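Local coordinates for protein DNA polymerase (Bacillus phage phi29, PDB 2PY5) that replicates the viral DNA by protein-primed, highly processive strand-displacement synthesis and proofreads with a 3'-5' exonuclease, at residues Lys196-Ile201 with Lys361-Lys366; Leu253-Met258 with Met385-Tyr390. The protein carries 2 engineered substitutions. One frame throughout, in Å; residues are numbered along the deposited sequence.

Interaction 1. Residues Lys196-Ile201 with Lys361-Lys366; sequences KGFKDI and KDFIDK. With EDO (1,2-ethanediol), chain N.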
loop_
_atom_site.group_PDB
_atom_site.type_symbol
_atom_site.label_atom_id
_atom_site.label_comp_id
_atom_site.label_asym_id
_atom_site.label_seq_id
_atom_site.Cartn_x
_atom_site.Cartn_y
_atom_site.Cartn_z
ATOM N N LYS F 196 3.424 -13.697 -10.511
ATOM C CA LYS F 196 3.120 -14.810 -11.407
ATOM C C LYS F 196 3.319 -14.362 -12.852
ATOM O O LYS F 196 3.911 -15.087 -13.655
ATOM C CB LYS F 196 1.703 -15.328 -11.179
ATOM C CG LYS F 196 1.333 -16.527 -12.029
ATOM C CD LYS F 196 0.737 -16.123 -13.351
ATOM C CE LYS F 196 0.093 -17.309 -14.038
ATOM N NZ LYS F 196 -0.490 -16.936 -15.344
ATOM N N GLY F 197 2.845 -13.167 -13.169
ATOM C CA GLY F 197 2.980 -12.605 -14.523
ATOM C C GLY F 197 4.420 -12.422 -14.923
ATOM O O GLY F 197 4.804 -12.735 -16.063
ATOM N N PHE F 198 5.218 -11.936 -13.996
ATOM C CA PHE F 198 6.654 -11.797 -14.216
ATOM C C PHE F 198 7.297 -13.154 -14.488
ATOM O O PHE F 198 8.063 -13.314 -15.452
ATOM C CB PHE F 198 7.289 -11.140 -13.010
ATOM C CG PHE F 198 8.766 -11.001 -13.115
ATOM C CD1 PHE F 198 9.337 -10.209 -14.101
ATOM C CD2 PHE F 198 9.588 -11.663 -12.233
ATOM C CE1 PHE F 198 10.720 -10.086 -14.188
ATOM C CE2 PHE F 198 10.973 -11.547 -12.320
ATOM C CZ PHE F 198 11.530 -10.763 -13.292
ATOM N N LYS F 199 7.002 -14.149 -13.659
ATOM C CA LYS F 199 7.518 -15.513 -13.914
ATOM C C LYS F 199 7.112 -16.067 -15.263
ATOM O O LYS F 199 7.915 -16.731 -15.932
ATOM C CB LYS F 199 7.097 -16.479 -12.825
ATOM C CG LYS F 199 7.765 -16.174 -11.539
ATOM C CD LYS F 199 7.379 -17.174 -10.482
ATOM C CE LYS F 199 8.093 -16.888 -9.195
ATOM N NZ LYS F 199 7.610 -17.756 -8.082
ATOM N N ASP F 200 5.886 -15.792 -15.679
ATOM C CA ASP F 200 5.404 -16.237 -17.007
ATOM C C ASP F 200 6.320 -15.692 -18.099
ATOM O O ASP F 200 6.629 -16.397 -19.082
ATOM C CB ASP F 200 3.980 -15.740 -17.297
ATOM C CG ASP F 200 2.895 -16.479 -16.505
ATOM O OD1 ASP F 200 3.174 -17.514 -15.867
ATOM O OD2 ASP F 200 1.751 -15.974 -16.525
ATOM N N ILE F 201 6.724 -14.433 -17.950
ATOM C CA ILE F 201 7.457 -13.732 -19.003
ATOM C C ILE F 201 8.926 -14.090 -19.027
ATOM O O ILE F 201 9.481 -14.321 -20.109
ATOM C CB ILE F 201 7.262 -12.211 -18.892
ATOM C CG1 ILE F 201 5.809 -11.849 -19.205
ATOM C CG2 ILE F 201 8.219 -11.458 -19.845
ATOM C CD1 ILE F 201 5.319 -12.330 -20.555
ATOM N N LYS F 361 12.587 -5.872 -18.467
ATOM C CA LYS F 361 12.254 -5.201 -19.719
ATOM C C LYS F 361 10.968 -5.750 -20.339
ATOM O O LYS F 361 10.046 -4.998 -20.643
ATOM C CB LYS F 361 13.371 -5.351 -20.731
ATOM C CG LYS F 361 13.070 -4.641 -22.024
ATOM C CD LYS F 361 14.276 -4.598 -22.917
ATOM C CE LYS F 361 13.887 -4.371 -24.352
ATOM N NZ LYS F 361 13.062 -3.145 -24.548
ATOM N N ASP F 362 10.913 -7.065 -20.541
ATOM C CA ASP F 362 9.782 -7.650 -21.262
ATOM C C ASP F 362 8.473 -7.511 -20.484
ATOM O O ASP F 362 7.425 -7.288 -21.076
ATOM C CB ASP F 362 10.049 -9.118 -21.620
ATOM C CG ASP F 362 11.145 -9.289 -22.671
ATOM O OD1 ASP F 362 11.476 -8.320 -23.397
ATOM O OD2 ASP F 362 11.663 -10.425 -22.787
ATOM N N PHE F 363 8.533 -7.645 -19.166
ATOM C CA PHE F 363 7.329 -7.514 -18.320
ATOM C C PHE F 363 6.810 -6.093 -18.366
ATOM O O PHE F 363 5.616 -5.842 -18.534
ATOM C CB PHE F 363 7.668 -7.885 -16.868
ATOM C CG PHE F 363 6.514 -7.723 -15.904
ATOM C CD1 PHE F 363 5.560 -8.721 -15.776
ATOM C CD2 PHE F 363 6.379 -6.571 -15.123
ATOM C CE1 PHE F 363 4.480 -8.578 -14.889
ATOM C CE2 PHE F 363 5.299 -6.432 -14.238
ATOM C CZ PHE F 363 4.374 -7.446 -14.110
ATOM N N ILE F 364 7.719 -5.148 -18.212
ATOM C CA ILE F 364 7.317 -3.749 -18.205
ATOM C C ILE F 364 6.836 -3.316 -19.589
ATOM O O ILE F 364 5.847 -2.606 -19.707
ATOM C CB ILE F 364 8.445 -2.838 -17.661
ATOM C CG1 ILE F 364 8.656 -3.133 -16.171
ATOM C CG2 ILE F 364 8.118 -1.354 -17.899
ATOM C CD1 ILE F 364 9.852 -2.461 -15.542
ATOM N N ASP F 365 7.522 -3.744 -20.648
ATOM C CA ASP F 365 7.064 -3.448 -22.011
ATOM C C ASP F 365 5.636 -3.958 -22.241
ATOM O O ASP F 365 4.812 -3.242 -22.807
ATOM C CB ASP F 365 8.009 -4.071 -23.038
ATOM C CG ASP F 365 9.340 -3.314 -23.181
ATOM O OD1 ASP F 365 9.472 -2.184 -22.649
ATOM O OD2 ASP F 365 10.255 -3.844 -23.852
ATOM N N LYS F 366 5.354 -5.183 -21.794
ATOM C CA LYS F 366 4.033 -5.814 -22.000
ATOM C C LYS F 366 2.939 -5.008 -21.339
ATOM O O LYS F 366 1.954 -4.638 -21.976
ATOM C CB LYS F 366 4.007 -7.247 -21.457
ATOM C CG LYS F 366 2.605 -7.920 -21.481
ATOM C CD LYS F 366 2.591 -9.237 -20.717
ATOM C CE LYS F 366 1.174 -9.704 -20.380
ATOM N NZ LYS F 366 0.513 -10.347 -21.527
HETATM C C1 EDO N . 8.056 0.409 -21.216
HETATM O O1 EDO N . 7.763 0.065 -22.568
HETATM C C2 EDO N . 9.320 1.248 -21.179
HETATM O O2 EDO N . 9.015 2.612 -21.480
HETATM O O HOH W 1 11.579 -12.580 -21.284
#
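Two helices meet here at the start of the fingers of a family B polymerase: helix 361-373, the first of the fingers pair, packs through F363 against the backbone of helix 190-202, whose I201 reaches back to it. Most of helix 190-202 lies in region 192-229, which takes part in DNA binding and coordinates synthesis with degradation. The short segments run at 117° to each other with axes 9.3 Å apart, and F198 and F363 are the residues whose CA atoms come closest. The F363 ring comes in over the backbone of G197, its CE1 3.8 Å from C of G197. The same CE1 comes within 3.6 Å of the backbone N of F198, an oblique approach of ring to helix backbone. F363 has CG anti to its own backbone N (chi1 177°), which starts the ring off toward helix 190-202. The two phenylalanine side chains cross at about a right angle. CB of F363 sits in the plane of the F198 ring, at its edge, 4.0 Å from CD1, so the rings do not stack on each other; F198 instead meets the ring of F360, while F363 meets that of W367, and both touch L389. Where the contact opens to solvent, at the exposed D362 and K366, I201 takes over. Its CG2 branch presses on CB of D362 at 3.5 Å. CD1 of its other branch lies 4.1 Å from CD of K366, so I201 meets the aliphatic part of K366, a residue that stabilises the incoming nucleotide. No direct hydrogen bond joins the segments. One water does the polar bridging, donating to O of I201 at 3.0 Å and to OD2 of D362 at 2.6 Å.

Interaction 2. Residues Leu253-Met258 with Met385-Tyr390; sequences LYPAQM and MLNSLY. With EDO (1,2-ethanediol), chain H; EDO (1,2-ethanediol), chain T.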
loop_
_atom_site.group_PDB
_atom_site.type_symbol
_atom_site.label_atom_id
_atom_site.label_comp_id
_atom_site.label_asym_id
_atom_site.label_seq_id
_atom_site.Cartn_x
_atom_site.Cartn_y
_atom_site.Cartn_z
ATOM N N LEU F 253 8.093 6.008 -10.986
ATOM C CA LEU F 253 9.365 5.864 -10.274
ATOM C C LEU F 253 9.905 4.422 -10.202
ATOM O O LEU F 253 11.035 4.161 -10.605
ATOM C CB LEU F 253 9.218 6.427 -8.852
ATOM C CG LEU F 253 10.453 6.335 -7.931
ATOM C CD1 LEU F 253 11.445 7.372 -8.299
ATOM C CD2 LEU F 253 10.010 6.462 -6.478
ATOM N N TYR F 254 9.114 3.510 -9.661
ATOM C CA TYR F 254 9.636 2.174 -9.371
ATOM C C TYR F 254 9.810 1.360 -10.636
ATOM O O TYR F 254 10.912 0.839 -10.867
ATOM C CB TYR F 254 8.783 1.473 -8.318
ATOM C CG TYR F 254 8.995 2.057 -6.927
ATOM C CD1 TYR F 254 7.983 2.732 -6.270
ATOM C CD2 TYR F 254 10.214 1.938 -6.273
ATOM C CE1 TYR F 254 8.196 3.275 -4.989
ATOM C CE2 TYR F 254 10.416 2.458 -5.020
ATOM C CZ TYR F 254 9.424 3.119 -4.387
ATOM O OH TYR F 254 9.629 3.639 -3.100
ATOM N N PRO F 255 8.784 1.306 -11.518
ATOM C CA PRO F 255 9.055 0.676 -12.807
ATOM C C PRO F 255 10.255 1.274 -13.555
ATOM O O PRO F 255 10.991 0.537 -14.243
ATOM C CB PRO F 255 7.749 0.896 -13.583
ATOM C CG PRO F 255 6.712 0.901 -12.540
ATOM C CD PRO F 255 7.368 1.703 -11.414
ATOM N N ALA F 256 10.460 2.592 -13.461
ATOM C CA ALA F 256 11.604 3.221 -14.110
ATOM C C ALA F 256 12.926 2.667 -13.565
ATOM O O ALA F 256 13.844 2.409 -14.337
ATOM C CB ALA F 256 11.565 4.735 -13.959
ATOM N N GLN F 257 13.026 2.482 -12.257
ATOM C CA GLN F 257 14.271 1.902 -11.697
ATOM C C GLN F 257 14.481 0.468 -12.185
ATOM O O GLN F 257 15.591 0.061 -12.555
ATOM C CB GLN F 257 14.296 1.927 -10.167
ATOM C CG GLN F 257 13.980 3.254 -9.522
ATOM C CD GLN F 257 14.616 4.417 -10.197
ATOM O OE1 GLN F 257 15.839 4.487 -10.337
ATOM N NE2 GLN F 257 13.786 5.366 -10.647
ATOM N N MET F 258 13.395 -0.294 -12.186
ATOM C CA MET F 258 13.423 -1.684 -12.658
ATOM C C MET F 258 13.842 -1.785 -14.125
ATOM O O MET F 258 14.544 -2.722 -14.523
ATOM C CB MET F 258 12.055 -2.326 -12.407
ATOM C CG MET F 258 11.734 -2.360 -10.921
ATOM S SD MET F 258 9.989 -2.649 -10.569
ATOM C CE MET F 258 10.018 -4.329 -10.804
ATOM N N MET F 385 -0.563 -4.259 -12.232
ATOM C CA MET F 385 0.477 -5.249 -12.518
ATOM C C MET F 385 1.883 -4.628 -12.441
ATOM O O MET F 385 2.804 -5.198 -11.867
ATOM C CB MET F 385 0.260 -5.875 -13.895
ATOM C CG MET F 385 -0.909 -6.855 -13.947
ATOM S SD MET F 385 -0.615 -8.356 -13.017
ATOM C CE MET F 385 0.576 -9.220 -14.054
ATOM N N LEU F 386 2.032 -3.443 -13.006
ATOM C CA LEU F 386 3.321 -2.744 -12.999
ATOM C C LEU F 386 3.734 -2.329 -11.595
ATOM O O LEU F 386 4.915 -2.370 -11.250
ATOM C CB LEU F 386 3.238 -1.509 -13.895
ATOM C CG LEU F 386 3.203 -1.825 -15.390
ATOM C CD1 LEU F 386 2.704 -0.632 -16.182
ATOM C CD2 LEU F 386 4.590 -2.269 -15.892
ATOM N N ASN F 387 2.751 -1.904 -10.798
ATOM C CA ASN F 387 3.025 -1.260 -9.494
ATOM C C ASN F 387 3.213 -2.266 -8.349
ATOM O O ASN F 387 3.854 -1.951 -7.348
ATOM C CB ASN F 387 1.904 -0.277 -9.138
ATOM C CG ASN F 387 1.926 0.975 -9.988
ATOM O OD1 ASN F 387 2.985 1.368 -10.493
ATOM N ND2 ASN F 387 0.766 1.642 -10.120
ATOM N N SER F 388 2.662 -3.467 -8.496
ATOM C CA SER F 388 2.598 -4.441 -7.412
ATOM C C SER F 388 3.717 -5.496 -7.457
ATOM O O SER F 388 3.762 -6.385 -6.604
ATOM C CB SER F 388 1.234 -5.150 -7.431
ATOM O OG SER F 388 0.137 -4.248 -7.422
ATOM N N LEU F 389 4.648 -5.362 -8.393
ATOM C CA LEU F 389 5.726 -6.341 -8.521
ATOM C C LEU F 389 6.894 -6.170 -7.519
ATOM O O LEU F 389 7.288 -7.136 -6.853
ATOM C CB LEU F 389 6.296 -6.329 -9.958
ATOM C CG LEU F 389 7.361 -7.386 -10.216
ATOM C CD1 LEU F 389 6.943 -8.807 -9.877
ATOM C CD2 LEU F 389 7.783 -7.294 -11.701
ATOM N N TYR F 390 7.480 -4.977 -7.407
ATOM C CA TYR F 390 8.757 -4.895 -6.692
ATOM C C TYR F 390 8.635 -5.338 -5.243
ATOM O O TYR F 390 9.537 -5.964 -4.677
ATOM C CB TYR F 390 9.408 -3.498 -6.778
ATOM C CG TYR F 390 8.938 -2.494 -5.746
ATOM C CD1 TYR F 390 9.495 -2.462 -4.474
ATOM C CD2 TYR F 390 7.939 -1.593 -6.043
ATOM C CE1 TYR F 390 9.067 -1.564 -3.540
ATOM C CE2 TYR F 390 7.499 -0.681 -5.101
ATOM C CZ TYR F 390 8.065 -0.682 -3.851
ATOM O OH TYR F 390 7.648 0.235 -2.909
HETATM C C1 EDO H . 1.586 4.336 -12.792
HETATM O O1 EDO H . 0.819 4.262 -11.576
HETATM C C2 EDO H . 1.195 3.171 -13.700
HETATM O O2 EDO H . 1.982 1.970 -13.539
HETATM C C1 EDO T . 15.397 7.255 -13.039
HETATM O O1 EDO T . 14.024 7.539 -12.749
HETATM C C2 EDO T . 15.523 5.983 -13.873
HETATM O O2 EDO T . 14.885 6.140 -15.150
#
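The nucleotide-binding pocket of the polymerization site supplies this contact: Y254 and Y390, both probably involved in selecting the nucleotide, lay their rings face to face. The stack is offset, with centroids 4.3 Å apart and planes inclined at 25°. CE2 of Y390 stands 3.6 Å above the Y254 plane, toward the rim near CG and CD1, and the Y390 hydroxyl reaches the far end of that ring, OH 3.7 Å from CZ of Y254. CD2 of L253 packs on the opposite face of Y254. The Y390 ring gets into place through an unusual first torsion (chi1 85°), with CG between the backbone N and the carbonyl carbon. M258 packs beside Y390: SD lies 3.9 Å from CB of Y390, the two side chains crossing at about a right angle, and CE touches CD2 of L389 at 3.8 Å. Here the chain bends at chi3 (80°), which turns the methyl toward the leucine. One residue along from Y254, CG of P255 rests 3.9 Å from O of L386, near the C-terminal end of helix 376-387. N387, probably involved in binding template-primer DNA, borders this proline contact, and its ND2 donates to O1 of a 1,2-ethanediol at 3.0 Å. Helix 427-447 backs the assembly, touching Y254 through A437 and Y390 through T434. Y254 follows the strand of the catalytic D249 in the D-x2-S-L-Y-P motif, and Y390 comes just after the second fingers helix in K-x3-N-S-x-Y-G; both motifs line the nucleotide site in family B polymerases.

Helix 361-373, which supplies one side of interaction 1, also packs on both segments of interaction 2; the centres of the two contacts are 11 Å apart. F363, which faces helix 190-202 in interaction 1, also reaches the end of helix 376-387: its CZ is 3.5 Å from O of M385 and its CE2 3.7 Å from CD2 of L389. From the same helix I364, involved in binding DNA and dNTP, puts CD1 3.5 Å from O of P255 and 3.8 Å from CB of M258. The chain of contacts ends at M258, which touches Y390 of the nucleotide site. The bound DNA lies near both, about 8 Å from interaction 1 and 6 Å from interaction 2 by nearest atoms.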